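Local coordinates for AlgX/AlgJ SGNH hydrolase-like domain-containing protein (Eubacterium siraeum, PDB 4NZK), which is of unknown function but belongs to the DHHW family of the SGNH hydrolase clan, which suggests a hydrolase-like activity that remains unproven, at residues N101-V106 with N139-D144; S87-F92 with N135-V140; T230-T235 with Q246-F251. All coordinates share one frame; numbering follows the deposited sequence. Where two conformers were deposited one is given.

Contact 1 of 3, residues N101-V106 with N139-D144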
loop_
_atom_site.group_PDB
_atom_site.type_symbol
_atom_site.label_atom_id
_atom_site.label_comp_id
_atom_site.label_asym_id
_atom_site.label_seq_id
_atom_site.Cartn_x
_atom_site.Cartn_y
_atom_site.Cartn_z
ATOM N N ASN A 101 -9.246 -11.953 -12.834
ATOM C CA ASN A 101 -9.635 -11.898 -11.410
ATOM C C ASN A 101 -9.230 -10.568 -10.846
ATOM O O ASN A 101 -8.106 -10.133 -11.060
ATOM C CB ASN A 101 -9.046 -13.050 -10.579
ATOM C CG ASN A 101 -9.898 -14.280 -10.686
ATOM O OD1 ASN A 101 -11.108 -14.184 -10.961
ATOM N ND2 ASN A 101 -9.316 -15.428 -10.442
ATOM N N VAL A 102 -10.188 -9.923 -10.169
ATOM C CA VAL A 102 -9.967 -8.601 -9.570
ATOM C C VAL A 102 -10.126 -8.767 -8.063
ATOM O O VAL A 102 -11.104 -9.376 -7.594
ATOM C CB VAL A 102 -10.973 -7.587 -10.093
ATOM C CG1 VAL A 102 -10.746 -6.205 -9.484
ATOM C CG2 VAL A 102 -10.899 -7.528 -11.647
ATOM N N PHE A 103 -9.117 -8.279 -7.337
ATOM C CA PHE A 103 -9.019 -8.429 -5.895
ATOM C C PHE A 103 -9.014 -7.035 -5.267
ATOM O O PHE A 103 -8.525 -6.061 -5.866
ATOM C CB PHE A 103 -7.707 -9.100 -5.502
ATOM C CG PHE A 103 -7.502 -10.503 -6.028
ATOM C CD1 PHE A 103 -7.115 -10.749 -7.348
ATOM C CD2 PHE A 103 -7.655 -11.580 -5.181
ATOM C CE1 PHE A 103 -6.862 -12.048 -7.779
ATOM C CE2 PHE A 103 -7.429 -12.879 -5.610
ATOM C CZ PHE A 103 -7.049 -13.110 -6.915
ATOM N N ASN A 104 -9.554 -6.955 -4.062
ATOM C CA ASN A 104 -9.589 -5.722 -3.294
ATOM C C ASN A 104 -8.943 -5.973 -1.924
ATOM O O ASN A 104 -9.302 -6.917 -1.233
ATOM C CB ASN A 104 -11.047 -5.365 -3.040
ATOM C CG ASN A 104 -11.199 -4.186 -2.114
ATOM O OD1 ASN A 104 -10.703 -3.117 -2.402
ATOM N ND2 ASN A 104 -11.866 -4.396 -0.973
HETATM N N MSE A 105 -8.012 -5.104 -1.549
HETATM C CA MSE A 105 -7.384 -5.178 -0.211
HETATM C C MSE A 105 -7.197 -3.790 0.336
HETATM O O MSE A 105 -6.223 -3.101 0.024
HETATM C CB MSE A 105 -6.089 -6.010 -0.257
HETATM C CG MSE A 105 -5.607 -6.265 1.201
HETATM SE SE MSE A 105 -4.117 -7.515 1.276
HETATM C CE MSE A 105 -2.897 -6.551 0.164
ATOM N N VAL A 106 -8.176 -3.361 1.129
ATOM C CA VAL A 106 -8.152 -2.080 1.790
ATOM C C VAL A 106 -7.628 -2.301 3.191
ATOM O O VAL A 106 -8.138 -3.158 3.922
ATOM C CB VAL A 106 -9.542 -1.385 1.800
ATOM C CG1 VAL A 106 -9.472 -0.066 2.569
ATOM C CG2 VAL A 106 -10.015 -1.139 0.367
ATOM N N ASN A 139 -18.433 -9.524 -7.767
ATOM C CA ASN A 139 -17.451 -10.309 -8.502
ATOM C C ASN A 139 -16.009 -9.789 -8.379
ATOM O O ASN A 139 -15.184 -9.939 -9.268
ATOM C CB ASN A 139 -17.839 -10.452 -9.960
ATOM C CG ASN A 139 -19.138 -11.151 -10.139
ATOM O OD1 ASN A 139 -19.442 -12.087 -9.394
ATOM N ND2 ASN A 139 -19.948 -10.694 -11.124
ATOM N N VAL A 140 -15.736 -9.190 -7.236
ATOM C CA VAL A 140 -14.397 -8.758 -6.853
ATOM C C VAL A 140 -14.052 -9.533 -5.588
ATOM O O VAL A 140 -14.852 -9.565 -4.645
ATOM C CB VAL A 140 -14.310 -7.233 -6.622
ATOM C CG1 VAL A 140 -12.955 -6.803 -6.106
ATOM C CG2 VAL A 140 -14.607 -6.516 -7.919
ATOM N N ILE A 141 -12.866 -10.121 -5.559
ATOM C CA ILE A 141 -12.448 -10.964 -4.429
ATOM C C ILE A 141 -11.881 -10.115 -3.309
ATOM O O ILE A 141 -10.904 -9.421 -3.496
ATOM C CB ILE A 141 -11.365 -11.952 -4.904
ATOM C CG1 ILE A 141 -11.929 -12.828 -6.030
ATOM C CG2 ILE A 141 -10.838 -12.773 -3.747
ATOM C CD1 ILE A 141 -10.858 -13.549 -6.803
ATOM N N ASN A 142 -12.482 -10.182 -2.139
ATOM C CA ASN A 142 -12.020 -9.380 -1.022
ATOM C C ASN A 142 -10.935 -10.127 -0.279
ATOM O O ASN A 142 -11.078 -11.288 0.016
ATOM C CB ASN A 142 -13.139 -9.028 -0.042
ATOM C CG ASN A 142 -12.655 -8.025 0.990
ATOM O OD1 ASN A 142 -12.257 -6.915 0.626
ATOM N ND2 ASN A 142 -12.626 -8.418 2.246
ATOM N N VAL A 143 -9.858 -9.424 0.037
ATOM C CA VAL A 143 -8.760 -9.990 0.799
ATOM C C VAL A 143 -8.775 -9.321 2.194
ATOM O O VAL A 143 -8.815 -8.107 2.289
ATOM C CB VAL A 143 -7.405 -9.709 0.121
ATOM C CG1 VAL A 143 -6.250 -10.299 0.913
ATOM C CG2 VAL A 143 -7.388 -10.175 -1.302
ATOM N N ASP A 144 -8.764 -10.131 3.247
ATOM C CA ASP A 144 -8.841 -9.625 4.608
ATOM C C ASP A 144 -7.469 -9.254 5.164
ATOM O O ASP A 144 -6.895 -9.935 6.030
ATOM C CB ASP A 144 -9.554 -10.606 5.521
ATOM C CG ASP A 144 -10.075 -9.961 6.799
ATOM O OD1 ASP A 144 -9.683 -8.802 7.139
ATOM O OD2 ASP A 144 -10.883 -10.665 7.473
HETATM O O HOH W 1 -12.840 -11.202 -10.111
HETATM O O HOH W 2 -10.219 -5.407 1.950
HETATM O O HOH W 3 -8.735 -5.721 4.652
#
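Phe103 pairs with Ile141 and Asn104 with Asn142 as parallel bridge partners, joining strand 101-107 to the short edge strand 141-142 through three backbone hydrogen bonds: Ile141 N to Val102 O (2.8 Å), Asn104 N to Ile141 O (2.9 Å) and Val143 N to Asn104 O (2.9 Å). On one face of the sheet, Ile141 lies beside Phe103 and points the same way; its CD1 sits over the ring face, displaced toward the rim, 4.0 Å from the ring centroid in a CH-pi contact. Ile141 CG2 meets ring atom CD2 of Phe103, and Phe177 packs edge-to-face with the same ring. On the other face the two asparagine amides run side by side, their planes 34° apart, and Asn104 ND2 donates to Asn142 OD1 over 3.0 Å. Both CG atoms stand anti to their backbone N (chi1 173° and -172°), which sends them off the two strands the same way. Tyr85 OH bonds Asn104 OD1. Farther along, the selenium of Met105 rests on Val143 CG1 at 3.5 Å. The buried Asn104 amide thus has both its oxygen and its nitrogen engaged, one toward helix 83-96 and one along the sheet edge.

Contact 2 of 3, residues S87-F92 with N135-V140. With EDO (1,2-ethanediol), chain D.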
loop_
_atom_site.group_PDB
_atom_site.type_symbol
_atom_site.label_atom_id
_atom_site.label_comp_id
_atom_site.label_asym_id
_atom_site.label_seq_id
_atom_site.Cartn_x
_atom_site.Cartn_y
_atom_site.Cartn_z
ATOM N N SER A 87 -18.297 1.023 -6.154
ATOM C CA SER A 87 -18.940 1.146 -7.458
ATOM C C SER A 87 -17.932 1.225 -8.600
ATOM O O SER A 87 -18.145 0.655 -9.670
ATOM C CB SER A 87 -19.871 2.359 -7.465
ATOM O OG SER A 87 -20.598 2.460 -8.680
ATOM N N TYR A 88 -16.830 1.925 -8.383
ATOM C CA TYR A 88 -15.796 2.031 -9.395
ATOM C C TYR A 88 -15.098 0.689 -9.633
ATOM O O TYR A 88 -14.803 0.311 -10.775
ATOM C CB TYR A 88 -14.781 3.108 -9.028
ATOM C CG TYR A 88 -15.367 4.483 -8.749
ATOM C CD1 TYR A 88 -16.567 4.877 -9.298
ATOM C CD2 TYR A 88 -14.701 5.375 -7.907
ATOM C CE1 TYR A 88 -17.114 6.116 -9.026
ATOM C CE2 TYR A 88 -15.235 6.623 -7.637
ATOM C CZ TYR A 88 -16.443 6.979 -8.194
ATOM O OH TYR A 88 -16.984 8.234 -7.922
ATOM N N LEU A 89 -14.763 -0.003 -8.565
ATOM C CA LEU A 89 -14.184 -1.347 -8.708
ATOM C C LEU A 89 -15.139 -2.263 -9.449
ATOM O O LEU A 89 -14.723 -3.047 -10.294
ATOM C CB LEU A 89 -13.846 -1.997 -7.347
ATOM C CG LEU A 89 -12.414 -1.805 -6.899
ATOM C CD1 LEU A 89 -12.034 -0.364 -6.707
ATOM C CD2 LEU A 89 -12.197 -2.579 -5.631
ATOM N N ASN A 90 -16.423 -2.177 -9.114
ATOM C CA ASN A 90 -17.415 -3.052 -9.760
ATOM C C ASN A 90 -17.464 -2.775 -11.265
ATOM O O ASN A 90 -17.555 -3.705 -12.066
ATOM C CB ASN A 90 -18.772 -2.865 -9.145
ATOM C CG ASN A 90 -18.852 -3.480 -7.756
ATOM O OD1 ASN A 90 -18.002 -4.297 -7.361
ATOM N ND2 ASN A 90 -19.877 -3.071 -7.009
ATOM N N GLU A 91 -17.391 -1.499 -11.622
ATOM C CA GLU A 91 -17.394 -1.093 -13.028
ATOM C C GLU A 91 -16.152 -1.610 -13.736
ATOM O O GLU A 91 -16.237 -2.115 -14.869
ATOM C CB GLU A 91 -17.472 0.428 -13.157
ATOM C CG GLU A 91 -17.307 0.942 -14.585
ATOM C CD GLU A 91 -18.535 0.732 -15.463
ATOM O OE1 GLU A 91 -19.601 0.316 -14.937
ATOM O OE2 GLU A 91 -18.443 1.034 -16.686
ATOM N N PHE A 92 -14.994 -1.458 -13.077
ATOM C CA PHE A 92 -13.776 -1.960 -13.640
ATOM C C PHE A 92 -13.913 -3.456 -13.915
ATOM O O PHE A 92 -13.503 -3.944 -14.984
ATOM C CB PHE A 92 -12.593 -1.691 -12.694
ATOM C CG PHE A 92 -11.304 -2.258 -13.205
ATOM C CD1 PHE A 92 -10.520 -1.558 -14.085
ATOM C CD2 PHE A 92 -10.897 -3.500 -12.807
ATOM C CE1 PHE A 92 -9.340 -2.101 -14.561
ATOM C CE2 PHE A 92 -9.742 -4.053 -13.286
ATOM C CZ PHE A 92 -8.966 -3.353 -14.163
ATOM N N ASN A 135 -18.911 -5.451 1.370
ATOM C CA ASN A 135 -20.307 -5.808 1.224
ATOM C C ASN A 135 -20.894 -5.276 -0.071
ATOM O O ASN A 135 -21.933 -5.762 -0.511
ATOM C CB ASN A 135 -21.115 -5.284 2.407
ATOM C CG ASN A 135 -20.790 -6.009 3.701
ATOM O OD1 ASN A 135 -20.400 -7.174 3.705
ATOM N ND2 ASN A 135 -20.982 -5.317 4.810
ATOM N N LYS A 136 -20.264 -4.264 -0.664
ATOM C CA LYS A 136 -20.784 -3.630 -1.873
ATOM C C LYS A 136 -20.119 -4.140 -3.141
ATOM O O LYS A 136 -20.527 -3.770 -4.269
ATOM C CB LYS A 136 -20.591 -2.103 -1.750
ATOM C CG LYS A 136 -21.492 -1.480 -0.703
ATOM C CD LYS A 136 -21.091 -0.074 -0.306
ATOM C CE LYS A 136 -22.051 0.548 0.706
ATOM N NZ LYS A 136 -22.164 -0.244 1.988
ATOM N N LEU A 137 -19.112 -5.007 -3.000
ATOM C CA LEU A 137 -18.397 -5.547 -4.163
ATOM C C LEU A 137 -19.207 -6.589 -4.881
ATOM O O LEU A 137 -19.933 -7.366 -4.251
ATOM C CB LEU A 137 -17.090 -6.185 -3.751
ATOM C CG LEU A 137 -16.053 -5.229 -3.196
ATOM C CD1 LEU A 137 -14.884 -6.051 -2.661
ATOM C CD2 LEU A 137 -15.624 -4.165 -4.192
ATOM N N VAL A 138 -19.073 -6.608 -6.211
ATOM C CA VAL A 138 -19.724 -7.579 -7.084
ATOM C C VAL A 138 -18.641 -8.217 -7.965
ATOM O O VAL A 138 -18.004 -7.548 -8.783
ATOM C CB VAL A 138 -20.788 -6.933 -7.972
ATOM C CG1 VAL A 138 -21.367 -7.953 -8.947
ATOM C CG2 VAL A 138 -21.876 -6.324 -7.122
ATOM N N ASN A 139 -18.433 -9.524 -7.767
ATOM C CA ASN A 139 -17.451 -10.309 -8.502
ATOM C C ASN A 139 -16.009 -9.789 -8.379
ATOM O O ASN A 139 -15.184 -9.939 -9.268
ATOM C CB ASN A 139 -17.839 -10.452 -9.960
ATOM C CG ASN A 139 -19.138 -11.151 -10.139
ATOM O OD1 ASN A 139 -19.442 -12.087 -9.394
ATOM N ND2 ASN A 139 -19.948 -10.694 -11.124
ATOM N N VAL A 140 -15.736 -9.190 -7.236
ATOM C CA VAL A 140 -14.397 -8.758 -6.853
ATOM C C VAL A 140 -14.052 -9.533 -5.588
ATOM O O VAL A 140 -14.852 -9.565 -4.645
ATOM C CB VAL A 140 -14.310 -7.233 -6.622
ATOM C CG1 VAL A 140 -12.955 -6.803 -6.106
ATOM C CG2 VAL A 140 -14.607 -6.516 -7.919
HETATM C C1 EDO D . -26.258 -0.383 3.163
HETATM O O1 EDO D . -26.042 -1.828 3.159
HETATM C C2 EDO D . -25.325 0.315 4.166
HETATM O O2 EDO D . -24.184 0.933 3.501
HETATM O O HOH W 4 -18.660 -6.121 -11.071
#
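Asn90, on helix 83-96, grips the backbone of the turn that follows helix 126-136 and leads into edge strand 141-142, so that a helix side chain pairs with loop main chain on one face of the alpha/beta fold. Its amide works as a two-pronged group. ND2 donates to Lys136 O at 2.9 Å, with an N-H...O angle of 166° and the acceptor lying in the amide plane; OD1 accepts from Val138 N at 2.8 Å. This second bond reaches the oxygen from above its carbonyl plane, 43° out of it, so the two prongs differ in geometry although one amide supplies both. Together the two bonds fix the amide's rotation and hold the peptides on both sides of Leu137. A water donates to both Asn90 O and Val138 O, a second bridge between the same two residues.

Around the amide lies a thin apolar layer. Val138 CG2 comes to 3.8 Å from Asn90 ND2, while Val140 CG2 lies near OD1. Deeper in, Leu89 and Leu137 meet through their CD2 methyls, 4.0 Å apart. Leu89, Leu137 and Val140 all touch Asn104 of strand 101-107, and Leu89 also reaches Phe331 of strand 328-334, which places this inner layer between the helix and the sheet. Leu89 touches Ile346 of helix 344-350 as well.

Lys136 sends its chain away from the helix segment; its ammonium bonds Ser132 OG of its own helix. At the far end of that chain, Lys136 NZ also donates to O2 of a 1,2-ethanediol, probably from the crystallisation liquor, at 2.8 Å.

Contact 3 of 3, residues T230-T235 with Q246-F251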
loop_
_atom_site.group_PDB
_atom_site.type_symbol
_atom_site.label_atom_id
_atom_site.label_comp_id
_atom_site.label_asym_id
_atom_site.label_seq_id
_atom_site.Cartn_x
_atom_site.Cartn_y
_atom_site.Cartn_z
ATOM N N THR A 230 13.700 -8.003 -13.503
ATOM C CA THR A 230 14.110 -6.771 -14.164
ATOM C C THR A 230 12.917 -5.818 -14.182
ATOM O O THR A 230 11.824 -6.224 -14.557
ATOM C CB THR A 230 14.538 -6.983 -15.624
ATOM O OG1 THR A 230 15.340 -8.167 -15.745
ATOM C CG2 THR A 230 15.284 -5.758 -16.113
ATOM N N ALA A 231 13.116 -4.592 -13.725
ATOM C CA ALA A 231 12.072 -3.574 -13.763
ATOM C C ALA A 231 12.351 -2.602 -14.890
ATOM O O ALA A 231 13.520 -2.258 -15.136
ATOM C CB ALA A 231 11.974 -2.852 -12.439
ATOM N N THR A 232 11.285 -2.142 -15.543
ATOM C CA THR A 232 11.351 -1.109 -16.586
ATOM C C THR A 232 10.427 0.022 -16.146
ATOM O O THR A 232 9.253 -0.210 -15.779
ATOM C CB THR A 232 10.964 -1.674 -17.955
ATOM O OG1 THR A 232 11.842 -2.777 -18.257
ATOM C CG2 THR A 232 11.085 -0.607 -19.048
ATOM N N TYR A 233 10.959 1.240 -16.182
ATOM C CA TYR A 233 10.241 2.428 -15.767
ATOM C C TYR A 233 9.596 3.152 -16.960
ATOM O O TYR A 233 10.228 3.365 -17.997
ATOM C CB TYR A 233 11.171 3.350 -14.988
ATOM C CG TYR A 233 11.486 2.828 -13.612
ATOM C CD1 TYR A 233 12.501 1.909 -13.408
ATOM C CD2 TYR A 233 10.794 3.283 -12.492
ATOM C CE1 TYR A 233 12.764 1.402 -12.144
ATOM C CE2 TYR A 233 11.063 2.812 -11.239
ATOM C CZ TYR A 233 12.050 1.868 -11.057
ATOM O OH TYR A 233 12.307 1.385 -9.801
ATOM N N TYR A 234 8.320 3.479 -16.785
ATOM C CA TYR A 234 7.496 4.106 -17.802
ATOM C C TYR A 234 6.850 5.381 -17.272
ATOM O O TYR A 234 6.715 5.582 -16.054
ATOM C CB TYR A 234 6.391 3.148 -18.241
ATOM C CG TYR A 234 6.832 1.923 -18.995
ATOM C CD1 TYR A 234 7.281 0.792 -18.319
ATOM C CD2 TYR A 234 6.736 1.858 -20.382
ATOM C CE1 TYR A 234 7.679 -0.338 -19.005
ATOM C CE2 TYR A 234 7.122 0.720 -21.072
ATOM C CZ TYR A 234 7.593 -0.366 -20.377
ATOM O OH TYR A 234 7.972 -1.507 -21.044
ATOM N N THR A 235 6.451 6.237 -18.200
ATOM C CA THR A 235 5.685 7.398 -17.860
ATOM C C THR A 235 4.259 6.941 -17.541
ATOM O O THR A 235 3.901 5.785 -17.747
ATOM C CB THR A 235 5.591 8.359 -19.048
ATOM O OG1 THR A 235 4.942 7.688 -20.146
ATOM C CG2 THR A 235 6.932 8.770 -19.464
ATOM N N GLN A 246 18.649 2.601 -18.285
ATOM C CA GLN A 246 19.623 1.659 -17.720
ATOM C C GLN A 246 19.353 1.256 -16.263
ATOM O O GLN A 246 20.159 0.568 -15.666
ATOM C CB GLN A 246 21.054 2.231 -17.831
ATOM C CG GLN A 246 21.449 2.628 -19.245
ATOM C CD GLN A 246 21.418 1.467 -20.211
ATOM O OE1 GLN A 246 21.797 0.344 -19.868
ATOM N NE2 GLN A 246 20.974 1.730 -21.431
ATOM N N PHE A 247 18.213 1.671 -15.710
ATOM C CA PHE A 247 17.917 1.414 -14.332
ATOM C C PHE A 247 16.811 0.366 -14.208
ATOM O O PHE A 247 15.713 0.560 -14.719
ATOM C CB PHE A 247 17.526 2.697 -13.617
ATOM C CG PHE A 247 17.356 2.497 -12.151
ATOM C CD1 PHE A 247 18.464 2.266 -11.354
ATOM C CD2 PHE A 247 16.108 2.488 -11.573
ATOM C CE1 PHE A 247 18.329 2.044 -10.001
ATOM C CE2 PHE A 247 15.965 2.268 -10.215
ATOM C CZ PHE A 247 17.076 2.052 -9.424
ATOM N N HIS A 248 17.109 -0.740 -13.530
ATOM C CA HIS A 248 16.201 -1.888 -13.554
ATOM C C HIS A 248 15.893 -2.517 -12.202
ATOM O O HIS A 248 15.335 -3.604 -12.156
ATOM C CB HIS A 248 16.741 -2.947 -14.533
ATOM C CG HIS A 248 16.856 -2.448 -15.936
ATOM N ND1 HIS A 248 15.760 -2.087 -16.690
ATOM C CD2 HIS A 248 17.940 -2.211 -16.707
ATOM C CE1 HIS A 248 16.164 -1.650 -17.868
ATOM N NE2 HIS A 248 17.485 -1.719 -17.906
ATOM N N SER A 249 16.181 -1.812 -11.125
ATOM C CA SER A 249 15.836 -2.254 -9.777
ATOM C C SER A 249 14.576 -1.542 -9.319
ATOM O O SER A 249 14.261 -0.453 -9.787
ATOM C CB SER A 249 16.957 -1.908 -8.791
ATOM O OG SER A 249 16.627 -2.326 -7.477
ATOM N N ILE A 250 13.826 -2.189 -8.425
ATOM C CA ILE A 250 12.720 -1.496 -7.752
ATOM C C ILE A 250 13.177 -0.799 -6.486
ATOM O O ILE A 250 12.369 -0.164 -5.832
ATOM C CB ILE A 250 11.506 -2.399 -7.432
ATOM C CG1 ILE A 250 11.909 -3.483 -6.445
ATOM C CG2 ILE A 250 10.887 -2.912 -8.717
ATOM C CD1 ILE A 250 10.701 -4.253 -5.966
ATOM N N PHE A 251 14.437 -0.966 -6.085
ATOM C CA PHE A 251 14.968 -0.335 -4.875
ATOM C C PHE A 251 15.842 0.818 -5.274
ATOM O O PHE A 251 16.845 0.622 -5.969
ATOM C CB PHE A 251 15.739 -1.350 -3.998
ATOM C CG PHE A 251 14.907 -2.543 -3.629
ATOM C CD1 PHE A 251 14.039 -2.497 -2.554
ATOM C CD2 PHE A 251 14.959 -3.697 -4.383
ATOM C CE1 PHE A 251 13.226 -3.594 -2.233
ATOM C CE2 PHE A 251 14.146 -4.779 -4.095
ATOM C CZ PHE A 251 13.283 -4.736 -2.992
HETATM O O HOH W 5 13.846 1.331 -16.723
#
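Tyr233, on edge strand 229-234 of the mixed sheet, reaches across to the loop segment 246-251, which runs over the strand at 101° to it. From CB, CG lies anti to the carbonyl carbon (chi1 -73°), and the ring extends toward the loop. CD1 is the first atom to meet it, near Phe247 O; CE1 then touches Phe247 CD2 at 3.6 Å, the two rings meeting obliquely with planes 38° apart. CZ passes close to Ser249 O, and the tip, OH, donates to that same oxygen over 2.7 Å. The bond lies in the carbonyl plane and uses a lone pair of the acceptor, which itself sits at the edge of the tyrosine ring. Back at the root of the residue, a water accepts from Tyr233 N and lies 2.8 Å from Phe247 O, to which it can donate.

Two residues earlier on the strand, Ala231 N donates to His248 O at 2.9 Å, and His248 ND1 returns a bond to Ala231 O at 2.7 Å, the acceptor lying in the imidazole plane. Ala231 CB, pointing toward the loop, meets Ile250 CG2 at 3.9 Å. Ser249 OG accepts from Phe251 N in an ST turn and also bonds Tyr229 OH.

ND1 is the donor to Ala231 O, which would suit the ND1-H tautomer if His248 is neutral. The main chain and imidazole of His248 thus grip both N and O of Ala231, and with one phenol and one water they secure a loop without regular secondary structure to the edge of the sheet.

In the fold
Contacts 1 and 3 lie at the two edges of a mixed sheet whose outermost strands are 141-142 and 229-234, with centres about 27 Å apart. Contact 2 adjoins contact 1, centres about 9 Å apart: the two share Asn139 and Val140, helix 83-96 leads into strand 101-107, and helix 126-136 leads into strand 141-142. Val102 CG2 also packs against Phe92 CE2, so helix, turn and sheet edge form one continuous unit. Contact 3 follows later in the chain, about 31 Å from contact 2 between centres, and touches neither. The order is consistent with an alpha/beta core of the SGNH type, with helices packed on the sheet near one edge and a loop bonded to the other.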